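PDB 2QIK: putative gamma-glutamylcyclotransferase YkqA from Bacillus subtilis, which probably acts as a gamma-glutamylcyclotransferase, releasing gamma-glutamyl groups as the cyclic product 5-oxoproline. Local coordinates for residues A[240-252]-A[265-277]. Numbering follows the deposited sequence.
Sequences EIAPPQHYQIEIE and EKLKRHMNSLPKG
Leu267 CD2 meets Ile251 CG2 at 3.8 Å, the two side chains crossing at about a right angle. Lys268 lies across Glu252, with its CE against the CG and CD of the glutamate; its NZ pairs with Glu256 instead. His270 donates from NE2 to Glu240 OE1, 2.7 Å away and nearly straight at 164°. The acceptor lies close to the ring plane and is met on its syn side. Arg166 forms a salt bridge with the other carboxylate oxygen. A glutamine in place of Glu240 would probably weaken the hold on His270 and leave Arg166 without its charged mate. Selenomethionine Met271 fills the gap between the antiparallel helices. Its chain bends at the last torsion (chi3 -65°), and CE rests 3.8 Å from Gln248 CG and 3.9 Å from Glu252 CG. A water links Asn272 OD1 to Glu252 OE1. Leu274 packs its CB over the backbone of Ala242 and its CD2 on Glu240 CB. Pro275 O accepts from Ala242 N at 2.8 Å, joining the two extended ends. A second water bridges Gly277 N and Ala242 O. Helices 245-258 and 261-273 thus form an antiparallel hairpin, and Ile251, His270, Met271 and Leu274 all touch Phe167 of strand 164-171.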
loop_
_atom_site.group_PDB
_atom_site.type_symbol
_atom_site.label_atom_id
_atom_site.label_comp_id
_atom_site.label_asym_id
_atom_site.label_seq_id
_atom_site.Cartn_x
_atom_site.Cartn_y
_atom_site.Cartn_z
ATOM N N GLU A 240 17.804 -5.526 3.496
ATOM C CA GLU A 240 17.935 -5.685 2.059
ATOM C C GLU A 240 19.103 -6.593 1.707
ATOM O O GLU A 240 20.240 -6.469 2.211
ATOM C CB GLU A 240 18.125 -4.336 1.381
ATOM C CG GLU A 240 16.978 -3.367 1.513
ATOM C CD GLU A 240 17.181 -2.201 0.539
ATOM O OE1 GLU A 240 16.955 -2.339 -0.705
ATOM O OE2 GLU A 240 17.665 -1.090 0.994
ATOM N N ILE A 241 18.867 -7.481 0.765
ATOM C CA ILE A 241 19.862 -8.265 0.105
ATOM C C ILE A 241 19.669 -8.154 -1.400
ATOM O O ILE A 241 18.611 -7.766 -1.854
ATOM C CB ILE A 241 19.910 -9.721 0.564
ATOM C CG1 ILE A 241 18.698 -10.485 0.160
ATOM C CG2 ILE A 241 20.090 -9.825 2.053
ATOM C CD1 ILE A 241 18.799 -11.957 0.570
ATOM N N ALA A 242 20.661 -8.523 -2.182
ATOM C CA ALA A 242 20.577 -8.390 -3.608
ATOM C C ALA A 242 19.492 -9.289 -4.234
ATOM O O ALA A 242 19.276 -10.421 -3.786
ATOM C CB ALA A 242 21.905 -8.729 -4.260
ATOM N N PRO A 243 18.853 -8.780 -5.280
ATOM C CA PRO A 243 17.920 -9.611 -6.017
ATOM C C PRO A 243 18.672 -10.650 -6.892
ATOM O O PRO A 243 19.856 -10.472 -7.227
ATOM C CB PRO A 243 17.192 -8.603 -6.941
ATOM C CG PRO A 243 18.174 -7.484 -7.142
ATOM C CD PRO A 243 18.936 -7.409 -5.833
ATOM N N PRO A 244 18.017 -11.755 -7.220
ATOM C CA PRO A 244 18.677 -12.689 -8.131
ATOM C C PRO A 244 18.734 -12.067 -9.532
ATOM O O PRO A 244 17.965 -11.201 -9.889
ATOM C CB PRO A 244 17.783 -13.924 -8.079
ATOM C CG PRO A 244 16.494 -13.399 -7.685
ATOM C CD PRO A 244 16.662 -12.183 -6.892
ATOM N N GLN A 245 19.649 -12.569 -10.370
ATOM C CA GLN A 245 19.958 -11.926 -11.618
ATOM C C GLN A 245 18.821 -11.862 -12.608
ATOM O O GLN A 245 18.635 -10.885 -13.248
ATOM C CB GLN A 245 21.144 -12.694 -12.293
ATOM C CG GLN A 245 21.720 -12.285 -13.653
ATOM C CD GLN A 245 23.071 -12.992 -13.921
ATOM O OE1 GLN A 245 23.340 -13.424 -15.050
ATOM N NE2 GLN A 245 23.928 -13.111 -12.861
ATOM N N HIS A 246 18.099 -12.939 -12.761
ATOM C CA HIS A 246 17.016 -13.062 -13.725
ATOM C C HIS A 246 15.969 -11.972 -13.423
ATOM O O HIS A 246 15.592 -11.151 -14.334
ATOM C CB HIS A 246 16.511 -14.548 -13.591
ATOM C CG HIS A 246 15.558 -14.799 -12.427
ATOM N ND1 HIS A 246 15.950 -14.787 -11.103
ATOM C CD2 HIS A 246 14.208 -14.994 -12.395
ATOM C CE1 HIS A 246 14.914 -14.997 -10.317
ATOM N NE2 HIS A 246 13.842 -15.124 -11.069
ATOM N N TYR A 247 15.565 -11.911 -12.147
ATOM C CA TYR A 247 14.605 -10.901 -11.607
ATOM C C TYR A 247 15.150 -9.477 -11.754
ATOM O O TYR A 247 14.447 -8.615 -12.191
ATOM C CB TYR A 247 14.316 -11.232 -10.167
ATOM C CG TYR A 247 13.395 -10.281 -9.439
ATOM C CD1 TYR A 247 12.028 -10.251 -9.683
ATOM C CD2 TYR A 247 13.911 -9.414 -8.509
ATOM C CE1 TYR A 247 11.211 -9.347 -8.989
ATOM C CE2 TYR A 247 13.145 -8.537 -7.833
ATOM C CZ TYR A 247 11.791 -8.491 -8.081
ATOM O OH TYR A 247 11.063 -7.599 -7.373
ATOM N N GLN A 248 16.435 -9.258 -11.417
ATOM C CA GLN A 248 17.000 -7.949 -11.583
ATOM C C GLN A 248 16.960 -7.492 -13.027
ATOM O O GLN A 248 16.667 -6.326 -13.346
ATOM C CB GLN A 248 18.438 -7.909 -11.092
ATOM C CG GLN A 248 19.105 -6.591 -11.365
ATOM C CD GLN A 248 20.444 -6.320 -10.649
ATOM O OE1 GLN A 248 21.211 -5.360 -11.036
ATOM N NE2 GLN A 248 20.699 -7.071 -9.638
ATOM N N ILE A 249 17.198 -8.435 -13.942
ATOM C CA ILE A 249 17.118 -8.034 -15.342
ATOM C C ILE A 249 15.730 -7.572 -15.746
ATOM O O ILE A 249 15.587 -6.664 -16.546
ATOM C CB ILE A 249 17.653 -9.170 -16.239
ATOM C CG1 ILE A 249 19.156 -9.426 -16.023
ATOM C CG2 ILE A 249 17.423 -8.844 -17.735
ATOM C CD1 ILE A 249 19.651 -10.787 -16.586
ATOM N N GLU A 250 14.678 -8.205 -15.225
ATOM C CA GLU A 250 13.291 -7.754 -15.511
ATOM C C GLU A 250 13.097 -6.323 -15.065
ATOM O O GLU A 250 12.575 -5.495 -15.806
ATOM C CB GLU A 250 12.300 -8.669 -14.832
ATOM C CG GLU A 250 12.285 -10.059 -15.395
ATOM C CD GLU A 250 11.465 -11.021 -14.568
ATOM O OE1 GLU A 250 12.089 -11.986 -14.078
ATOM O OE2 GLU A 250 10.230 -10.948 -14.470
ATOM N N ILE A 251 13.566 -6.011 -13.846
ATOM C CA ILE A 251 13.442 -4.650 -13.326
ATOM C C ILE A 251 14.163 -3.660 -14.196
ATOM O O ILE A 251 13.682 -2.588 -14.547
ATOM C CB ILE A 251 13.930 -4.552 -11.877
ATOM C CG1 ILE A 251 13.029 -5.371 -11.016
ATOM C CG2 ILE A 251 14.000 -3.118 -11.402
ATOM C CD1 ILE A 251 13.409 -5.409 -9.559
ATOM N N GLU A 252 15.359 -4.048 -14.598
ATOM C CA GLU A 252 16.157 -3.157 -15.408
ATOM C C GLU A 252 15.507 -2.881 -16.732
ATOM O O GLU A 252 15.503 -1.736 -17.184
ATOM C CB GLU A 252 17.583 -3.713 -15.602
ATOM C CG GLU A 252 18.414 -3.717 -14.341
ATOM C CD GLU A 252 19.831 -4.101 -14.559
ATOM O OE1 GLU A 252 20.573 -4.055 -13.589
ATOM O OE2 GLU A 252 20.207 -4.397 -15.696
ATOM N N GLU A 265 19.396 4.780 -13.172
ATOM C CA GLU A 265 20.782 4.603 -12.777
ATOM C C GLU A 265 20.958 4.410 -11.288
ATOM O O GLU A 265 21.749 3.567 -10.830
ATOM C CB GLU A 265 21.581 5.843 -13.192
ATOM C CG GLU A 265 22.972 5.760 -12.650
ATOM C CD GLU A 265 23.788 6.990 -12.984
ATOM O OE1 GLU A 265 25.007 6.748 -13.190
ATOM O OE2 GLU A 265 23.311 8.131 -13.066
ATOM N N LYS A 266 20.252 5.213 -10.492
ATOM C CA LYS A 266 20.233 5.050 -9.056
ATOM C C LYS A 266 19.753 3.686 -8.608
ATOM O O LYS A 266 20.319 3.108 -7.693
ATOM C CB LYS A 266 19.367 6.120 -8.450
ATOM C CG LYS A 266 20.053 7.376 -8.193
ATOM C CD LYS A 266 19.174 8.199 -7.153
ATOM C CE LYS A 266 19.762 9.556 -6.994
ATOM N NZ LYS A 266 19.177 10.349 -5.767
ATOM N N LEU A 267 18.678 3.208 -9.220
ATOM C CA LEU A 267 18.083 1.932 -8.856
ATOM C C LEU A 267 19.060 0.778 -9.163
ATOM O O LEU A 267 19.243 -0.102 -8.355
ATOM C CB LEU A 267 16.725 1.753 -9.562
ATOM C CG LEU A 267 15.983 0.411 -9.251
ATOM C CD1 LEU A 267 15.617 0.197 -7.801
ATOM C CD2 LEU A 267 14.753 0.360 -10.075
ATOM N N LYS A 268 19.671 0.823 -10.355
ATOM C CA LYS A 268 20.670 -0.145 -10.721
ATOM C C LYS A 268 21.819 -0.104 -9.714
ATOM O O LYS A 268 22.278 -1.147 -9.272
ATOM C CB LYS A 268 21.188 0.071 -12.146
ATOM C CG LYS A 268 20.223 -0.377 -13.189
ATOM C CD LYS A 268 20.719 -0.029 -14.636
ATOM C CE LYS A 268 19.787 -0.526 -15.770
ATOM N NZ LYS A 268 20.229 -0.105 -17.144
ATOM N N ARG A 269 22.328 1.087 -9.380
ATOM C CA ARG A 269 23.439 1.134 -8.480
ATOM C C ARG A 269 23.047 0.548 -7.096
ATOM O O ARG A 269 23.812 -0.161 -6.425
ATOM C CB ARG A 269 23.917 2.599 -8.264
ATOM C CG ARG A 269 24.794 3.377 -9.358
ATOM C CD ARG A 269 25.330 4.989 -9.028
ATOM N NE ARG A 269 26.737 4.834 -8.842
ATOM C CZ ARG A 269 27.331 4.055 -7.917
ATOM N NH1 ARG A 269 28.678 3.992 -7.858
ATOM N NH2 ARG A 269 26.618 3.365 -7.027
ATOM N N HIS A 270 21.795 0.827 -6.657
ATOM C CA HIS A 270 21.334 0.287 -5.399
ATOM C C HIS A 270 21.292 -1.220 -5.438
ATOM O O HIS A 270 21.778 -1.859 -4.497
ATOM C CB HIS A 270 19.959 0.866 -5.051
ATOM C CG HIS A 270 19.421 0.395 -3.759
ATOM N ND1 HIS A 270 19.973 0.786 -2.552
ATOM C CD2 HIS A 270 18.397 -0.428 -3.481
ATOM C CE1 HIS A 270 19.323 0.177 -1.585
ATOM N NE2 HIS A 270 18.349 -0.563 -2.113
HETATM N N MSE A 271 20.646 -1.795 -6.447
HETATM C CA MSE A 271 20.581 -3.243 -6.564
HETATM C C MSE A 271 21.969 -3.873 -6.570
HETATM O O MSE A 271 22.199 -4.892 -5.962
HETATM C CB MSE A 271 19.822 -3.646 -7.800
HETATM C CG MSE A 271 18.330 -3.279 -7.747
HETATM SE SE MSE A 271 17.235 -3.942 -9.137
HETATM C CE MSE A 271 18.004 -3.029 -10.543
ATOM N N ASN A 272 22.883 -3.274 -7.298
ATOM C CA ASN A 272 24.236 -3.841 -7.467
ATOM C C ASN A 272 25.095 -3.659 -6.219
ATOM O O ASN A 272 26.136 -4.305 -6.101
ATOM C CB ASN A 272 24.936 -3.253 -8.706
ATOM C CG ASN A 272 24.353 -3.666 -9.978
ATOM O OD1 ASN A 272 24.307 -2.865 -10.984
ATOM N ND2 ASN A 272 23.889 -4.898 -10.025
ATOM N N SER A 273 24.706 -2.792 -5.292
ATOM C CA SER A 273 25.458 -2.462 -4.086
ATOM C C SER A 273 25.103 -3.407 -2.938
ATOM O O SER A 273 25.805 -3.510 -1.933
ATOM C CB SER A 273 25.204 -0.985 -3.694
ATOM O OG SER A 273 26.098 -0.583 -2.700
ATOM N N LEU A 274 23.968 -4.077 -3.057
ATOM C CA LEU A 274 23.496 -4.887 -1.967
ATOM C C LEU A 274 24.323 -6.167 -1.771
ATOM O O LEU A 274 24.766 -6.772 -2.749
ATOM C CB LEU A 274 22.008 -5.211 -2.237
ATOM C CG LEU A 274 21.008 -4.033 -2.151
ATOM C CD1 LEU A 274 19.662 -4.502 -2.590
ATOM C CD2 LEU A 274 20.960 -3.436 -0.765
ATOM N N PRO A 275 24.420 -6.612 -0.521
ATOM C CA PRO A 275 25.115 -7.876 -0.259
ATOM C C PRO A 275 24.288 -9.028 -0.772
ATOM O O PRO A 275 23.062 -8.975 -0.778
ATOM C CB PRO A 275 25.209 -7.926 1.266
ATOM C CG PRO A 275 24.097 -7.093 1.712
ATOM C CD PRO A 275 23.843 -5.987 0.687
ATOM N N LYS A 276 24.926 -10.111 -1.126
ATOM C CA LYS A 276 24.221 -11.292 -1.535
ATOM C C LYS A 276 23.622 -11.917 -0.286
ATOM O O LYS A 276 24.181 -11.842 0.832
ATOM C CB LYS A 276 25.166 -12.266 -2.259
ATOM C CG LYS A 276 24.411 -13.250 -3.124
ATOM C CD LYS A 276 24.906 -14.658 -3.073
ATOM C CE LYS A 276 24.072 -15.544 -3.921
ATOM N NZ LYS A 276 23.728 -14.918 -5.255
ATOM N N GLY A 277 22.494 -12.576 -0.472
ATOM C CA GLY A 277 22.103 -13.559 0.508
ATOM C C GLY A 277 23.191 -14.608 0.584
ATOM O O GLY A 277 23.540 -14.993 1.660
HETATM O O HOH W 1 21.205 -12.215 -3.037
HETATM O O HOH W 2 23.185 -3.514 -13.640
#